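Local atomic coordinates of alginate lyase (Aplysia kurodai, PDB entry 5GMT), a protein that depolymerises alginate as a lyase of polysaccharide lyase family 14, with specificity for polymannuronate. Residues A[42-47]-A[72-78]; A[183-187]-A[212-216]. All blocks are in the same frame, centred on the assembly; numbering follows the deposited sequence. Where two conformers were deposited one is given.

Contact 1: residues A[42-47]-A[72-78]; sequences WGDDSI and HDHRGAG
Trp42, ending strand 38-42, and Gly78 of strand 76-81 are both extended and form an antiparallel hydrogen-bonded pair, CA-CA 5.4 Å, with Trp42 N to Gly78 O at 2.9 Å and Gly78 N to Trp42 O at 3.1 Å. Gly43 then turns the chain with positive phi (95/25), where a side chain would strike Gly76 O. A 3-10 turn over 44-46 follows, with a hydrogen bond from Ser46 N to Gly43 O (2.9 Å).

Trp42 takes the p rotamer, laying its indole over Gly78, whose CA makes a CH-pi contact 3.8 Å from the five-ring centroid. A CB on Gly78 would collide with NE1. Trp42 CE3 lies over a face of the Arg75 guanidinium, 3.4 Å from NH2.

In this beta-sandwich, as expected of a jelly-roll lyase, residues 42-47 carry the chain from the edge of one sheet to strand 47-50 of the other. There Ile47 CG1 meets Ala77 CB at 3.8 Å, both side chains also touching Ile61.

Polar side chains secure the bend at 73-75, where His74 is left-handed (46/52); Gly76 (126/-158) has angles that call for glycine. Asp45 OD1 accepts a hydrogen bond from His74 N (2.8 Å); His74 ND1 is hydrogen-bonded to Glu64. Ser46 OG accepts one from Gly76 N (3.2 Å) and is also hydrogen-bonded to Phe62 O, a double role suited to a small hydroxyl. One water links Asp45 OD2 (2.6 Å), Arg75 N (3.0 Å) and Gly76 O (2.9 Å); another joins Asp45 OD1 (2.8 Å) to Asp73 OD1 (3.0 Å).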
# COMPACT_ATOMS: atom_id res chain seq x y z
N TRP A 42 10.06 10.51 1.97
CA TRP A 42 10.97 10.84 0.89
C TRP A 42 10.17 11.18 -0.36
O TRP A 42 8.97 10.87 -0.43
CB TRP A 42 11.92 9.66 0.63
CG TRP A 42 11.21 8.42 0.22
CD1 TRP A 42 10.73 7.43 1.03
CD2 TRP A 42 10.92 8.01 -1.12
NE1 TRP A 42 10.14 6.44 0.28
CE2 TRP A 42 10.25 6.77 -1.04
CE3 TRP A 42 11.15 8.58 -2.38
CZ2 TRP A 42 9.80 6.08 -2.18
CZ3 TRP A 42 10.71 7.90 -3.50
CH2 TRP A 42 10.05 6.66 -3.40
N GLY A 43 10.81 11.82 -1.33
CA GLY A 43 10.17 12.08 -2.61
C GLY A 43 9.51 13.44 -2.77
O GLY A 43 8.59 13.58 -3.57
N ASP A 44 9.97 14.43 -2.01
CA ASP A 44 9.46 15.81 -2.09
C ASP A 44 9.28 16.29 -3.52
O ASP A 44 8.27 16.90 -3.87
CB ASP A 44 10.42 16.77 -1.36
CG ASP A 44 9.95 18.23 -1.40
OD1 ASP A 44 9.98 18.85 -2.49
OD2 ASP A 44 9.59 18.77 -0.34
N ASP A 45 10.30 16.04 -4.34
CA ASP A 45 10.30 16.55 -5.72
C ASP A 45 9.18 15.95 -6.60
O ASP A 45 8.87 16.51 -7.66
CB ASP A 45 11.69 16.33 -6.37
CG ASP A 45 12.03 14.85 -6.59
OD1 ASP A 45 13.08 14.57 -7.22
OD2 ASP A 45 11.27 13.96 -6.16
N SER A 46 8.58 14.85 -6.17
CA SER A 46 7.46 14.24 -6.89
C SER A 46 6.09 14.63 -6.35
O SER A 46 5.06 14.29 -6.94
CB SER A 46 7.58 12.71 -6.86
OG SER A 46 8.45 12.26 -7.87
N ILE A 47 6.07 15.35 -5.23
CA ILE A 47 4.80 15.61 -4.54
C ILE A 47 4.22 16.98 -4.89
O ILE A 47 4.92 18.00 -4.82
CB ILE A 47 4.98 15.50 -3.01
CG1 ILE A 47 5.30 14.04 -2.65
CG2 ILE A 47 3.71 15.99 -2.27
CD1 ILE A 47 5.55 13.80 -1.16
N HIS A 72 17.56 8.96 -8.93
CA HIS A 72 17.71 9.97 -7.88
C HIS A 72 16.51 10.94 -7.82
O HIS A 72 16.13 11.39 -6.74
CB HIS A 72 19.02 10.74 -8.08
CG HIS A 72 19.39 11.65 -6.94
ND1 HIS A 72 18.86 12.91 -6.79
CD2 HIS A 72 20.29 11.50 -5.94
CE1 HIS A 72 19.39 13.49 -5.73
NE2 HIS A 72 20.26 12.66 -5.20
N ASP A 73 15.92 11.24 -8.98
CA ASP A 73 14.96 12.34 -9.08
C ASP A 73 13.60 11.91 -9.62
O ASP A 73 13.53 11.06 -10.52
CB ASP A 73 15.52 13.44 -9.99
CG ASP A 73 16.85 13.95 -9.50
OD1 ASP A 73 16.95 14.35 -8.32
OD2 ASP A 73 17.82 13.91 -10.30
N HIS A 74 12.55 12.54 -9.09
CA HIS A 74 11.18 12.40 -9.57
C HIS A 74 10.78 10.95 -9.81
O HIS A 74 10.27 10.61 -10.88
CB HIS A 74 10.96 13.20 -10.86
CG HIS A 74 11.44 14.61 -10.78
ND1 HIS A 74 12.51 15.08 -11.52
CD2 HIS A 74 11.02 15.66 -10.03
CE1 HIS A 74 12.72 16.35 -11.23
NE2 HIS A 74 11.83 16.72 -10.33
N ARG A 75 10.99 10.10 -8.80
CA ARG A 75 10.70 8.68 -8.97
C ARG A 75 9.48 8.22 -8.17
O ARG A 75 9.13 7.04 -8.20
CB ARG A 75 11.91 7.83 -8.56
CG ARG A 75 12.14 7.81 -7.05
CD ARG A 75 13.27 6.87 -6.65
NE ARG A 75 13.51 6.86 -5.21
CZ ARG A 75 14.11 7.84 -4.55
NH1 ARG A 75 14.51 8.92 -5.20
NH2 ARG A 75 14.29 7.74 -3.24
N GLY A 76 8.81 9.15 -7.49
CA GLY A 76 7.66 8.82 -6.68
C GLY A 76 7.84 9.31 -5.25
O GLY A 76 8.64 10.22 -5.01
N ALA A 77 7.12 8.72 -4.31
CA ALA A 77 7.21 9.19 -2.92
C ALA A 77 6.81 8.12 -1.91
O ALA A 77 6.19 7.11 -2.26
CB ALA A 77 6.36 10.42 -2.74
N GLY A 78 7.18 8.34 -0.66
CA GLY A 78 6.89 7.35 0.37
C GLY A 78 6.92 7.95 1.75
O GLY A 78 7.66 8.91 2.01
O HOH W 1 11.04 11.37 -6.06
O HOH W 2 14.98 16.54 -8.00

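Contact 2: residues A[183-187]-A[212-216]; sequences KFRFM and ICVQA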
# COMPACT_ATOMS: atom_id res chain seq x y z
N LYS A 183 -5.95 -10.78 -10.02
CA LYS A 183 -7.33 -10.96 -9.56
C LYS A 183 -8.10 -9.65 -9.57
O LYS A 183 -9.32 -9.64 -9.55
CB LYS A 183 -7.35 -11.59 -8.17
CG LYS A 183 -6.81 -13.02 -8.19
CD LYS A 183 -7.41 -13.86 -7.09
CE LYS A 183 -6.88 -15.29 -7.15
NZ LYS A 183 -7.19 -15.97 -8.45
N PHE A 184 -7.36 -8.54 -9.57
CA PHE A 184 -7.95 -7.24 -9.84
C PHE A 184 -6.99 -6.50 -10.75
O PHE A 184 -5.84 -6.91 -10.88
CB PHE A 184 -8.23 -6.44 -8.55
CG PHE A 184 -7.08 -6.43 -7.58
CD1 PHE A 184 -6.92 -7.45 -6.66
CD2 PHE A 184 -6.17 -5.38 -7.57
CE1 PHE A 184 -5.87 -7.44 -5.76
CE2 PHE A 184 -5.11 -5.36 -6.66
CZ PHE A 184 -4.96 -6.39 -5.76
N ARG A 185 -7.45 -5.45 -11.41
CA ARG A 185 -6.62 -4.78 -12.40
C ARG A 185 -6.90 -3.29 -12.37
O ARG A 185 -8.03 -2.87 -12.12
CB ARG A 185 -6.86 -5.35 -13.81
CG ARG A 185 -6.01 -4.69 -14.91
CD ARG A 185 -6.18 -5.34 -16.29
NE ARG A 185 -5.28 -6.48 -16.49
CZ ARG A 185 -5.00 -7.03 -17.67
NH1 ARG A 185 -5.53 -6.55 -18.79
NH2 ARG A 185 -4.17 -8.07 -17.73
N PHE A 186 -5.86 -2.51 -12.62
CA PHE A 186 -5.96 -1.07 -12.68
C PHE A 186 -6.06 -0.61 -14.12
O PHE A 186 -5.42 -1.17 -15.01
CB PHE A 186 -4.75 -0.44 -11.99
CG PHE A 186 -4.59 -0.89 -10.57
CD1 PHE A 186 -5.51 -0.50 -9.60
CD2 PHE A 186 -3.53 -1.69 -10.20
CE1 PHE A 186 -5.36 -0.91 -8.28
CE2 PHE A 186 -3.38 -2.11 -8.89
CZ PHE A 186 -4.30 -1.72 -7.93
N MET A 187 -6.87 0.42 -14.35
CA MET A 187 -7.11 0.94 -15.69
C MET A 187 -6.57 2.35 -15.86
O MET A 187 -6.77 3.20 -15.00
CB MET A 187 -8.61 0.93 -16.01
CG MET A 187 -9.25 -0.43 -15.84
SD MET A 187 -10.98 -0.43 -16.36
CE MET A 187 -10.80 -0.20 -18.12
N ILE A 212 -8.79 -7.40 -0.50
CA ILE A 212 -8.63 -6.19 -1.28
C ILE A 212 -9.76 -6.10 -2.30
O ILE A 212 -10.02 -7.06 -3.02
CB ILE A 212 -7.27 -6.18 -2.00
CG1 ILE A 212 -6.13 -6.08 -0.97
CG2 ILE A 212 -7.22 -5.04 -3.03
CD1 ILE A 212 -4.76 -6.23 -1.61
N CYS A 213 -10.42 -4.95 -2.35
CA CYS A 213 -11.43 -4.72 -3.39
C CYS A 213 -11.00 -3.50 -4.17
O CYS A 213 -10.56 -2.51 -3.60
CB CYS A 213 -12.82 -4.52 -2.78
SG CYS A 213 -13.48 -5.98 -1.97
N VAL A 214 -11.12 -3.57 -5.49
CA VAL A 214 -10.79 -2.44 -6.34
C VAL A 214 -11.95 -2.21 -7.29
O VAL A 214 -12.48 -3.16 -7.86
CB VAL A 214 -9.48 -2.69 -7.14
CG1 VAL A 214 -9.22 -1.57 -8.14
CG2 VAL A 214 -8.28 -2.87 -6.20
N GLN A 215 -12.35 -0.95 -7.46
CA GLN A 215 -13.40 -0.63 -8.42
C GLN A 215 -13.01 0.58 -9.24
O GLN A 215 -12.90 1.69 -8.72
CB GLN A 215 -14.74 -0.38 -7.72
CG GLN A 215 -15.86 -0.13 -8.70
CD GLN A 215 -17.23 -0.21 -8.07
OE1 GLN A 215 -17.40 0.12 -6.90
NE2 GLN A 215 -18.21 -0.67 -8.83
N ALA A 216 -12.77 0.34 -10.52
CA ALA A 216 -12.56 1.42 -11.47
C ALA A 216 -13.91 2.05 -11.78
O ALA A 216 -14.93 1.36 -11.81
CB ALA A 216 -11.91 0.90 -12.71
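This is an apolar contact inside the beta-sandwich, with no hydrogen bond between its segments: residues 183-187, in the loop ahead of strand 191-199, lie over the inward side of strand 208-216. The two run in roughly the same direction, 28° apart, and are spaced by side chains, with CA atoms 6.6 Å apart at Phe184 and Val214. The backbones of Phe184 and Phe186 hydrogen-bond to Gly149 and Gly147, which ties the loop to the start of strand 149-154 in the facing sheet.

By strand alternation, Ile212, Val214 and Ala216 point toward the loop, whereas Cys213, in a disulfide with Cys223, and Gln215 point away. On the loop, the CA-to-CB bond of Arg185 also points away, and its NE forms a salt bridge with Asp148. Phe184 fills the gap with a flat ring: Ile212 CG2 sits over its face in a CH-pi contact, 4.1 Å from the centroid, and Phe184 CD2 is 3.6 Å from Val214 CG2. Val214 meets both rings: CG2 also comes 4.1 Å from Phe186 CE1, and CG1 is 3.9 Å from that same CE1. Phe186 continues into the core against Phe101 and Trp143. Flexible Met187 covers the small Ala216, with SD 4.0 Å from Ala216 CB.

Overall arrangement
Contact 1 closes before contact 2 opens along the chain, and the two do not touch: their centres are 25 Å apart and their nearest atoms about 15 Å. Both concern the same pair of antiparallel sheets. Contact 1 lies at an edge, where strands 38-42 and 76-81 pair within one sheet and the chain passes to strand 47-50 of the other. Contact 2 lies in the interior, between strand 208-216 of that second sheet and a loop hydrogen-bonded to the start of strand 149-154 of the first. The sandwich is thus joined by a chain crossover at one place and by core packing at another.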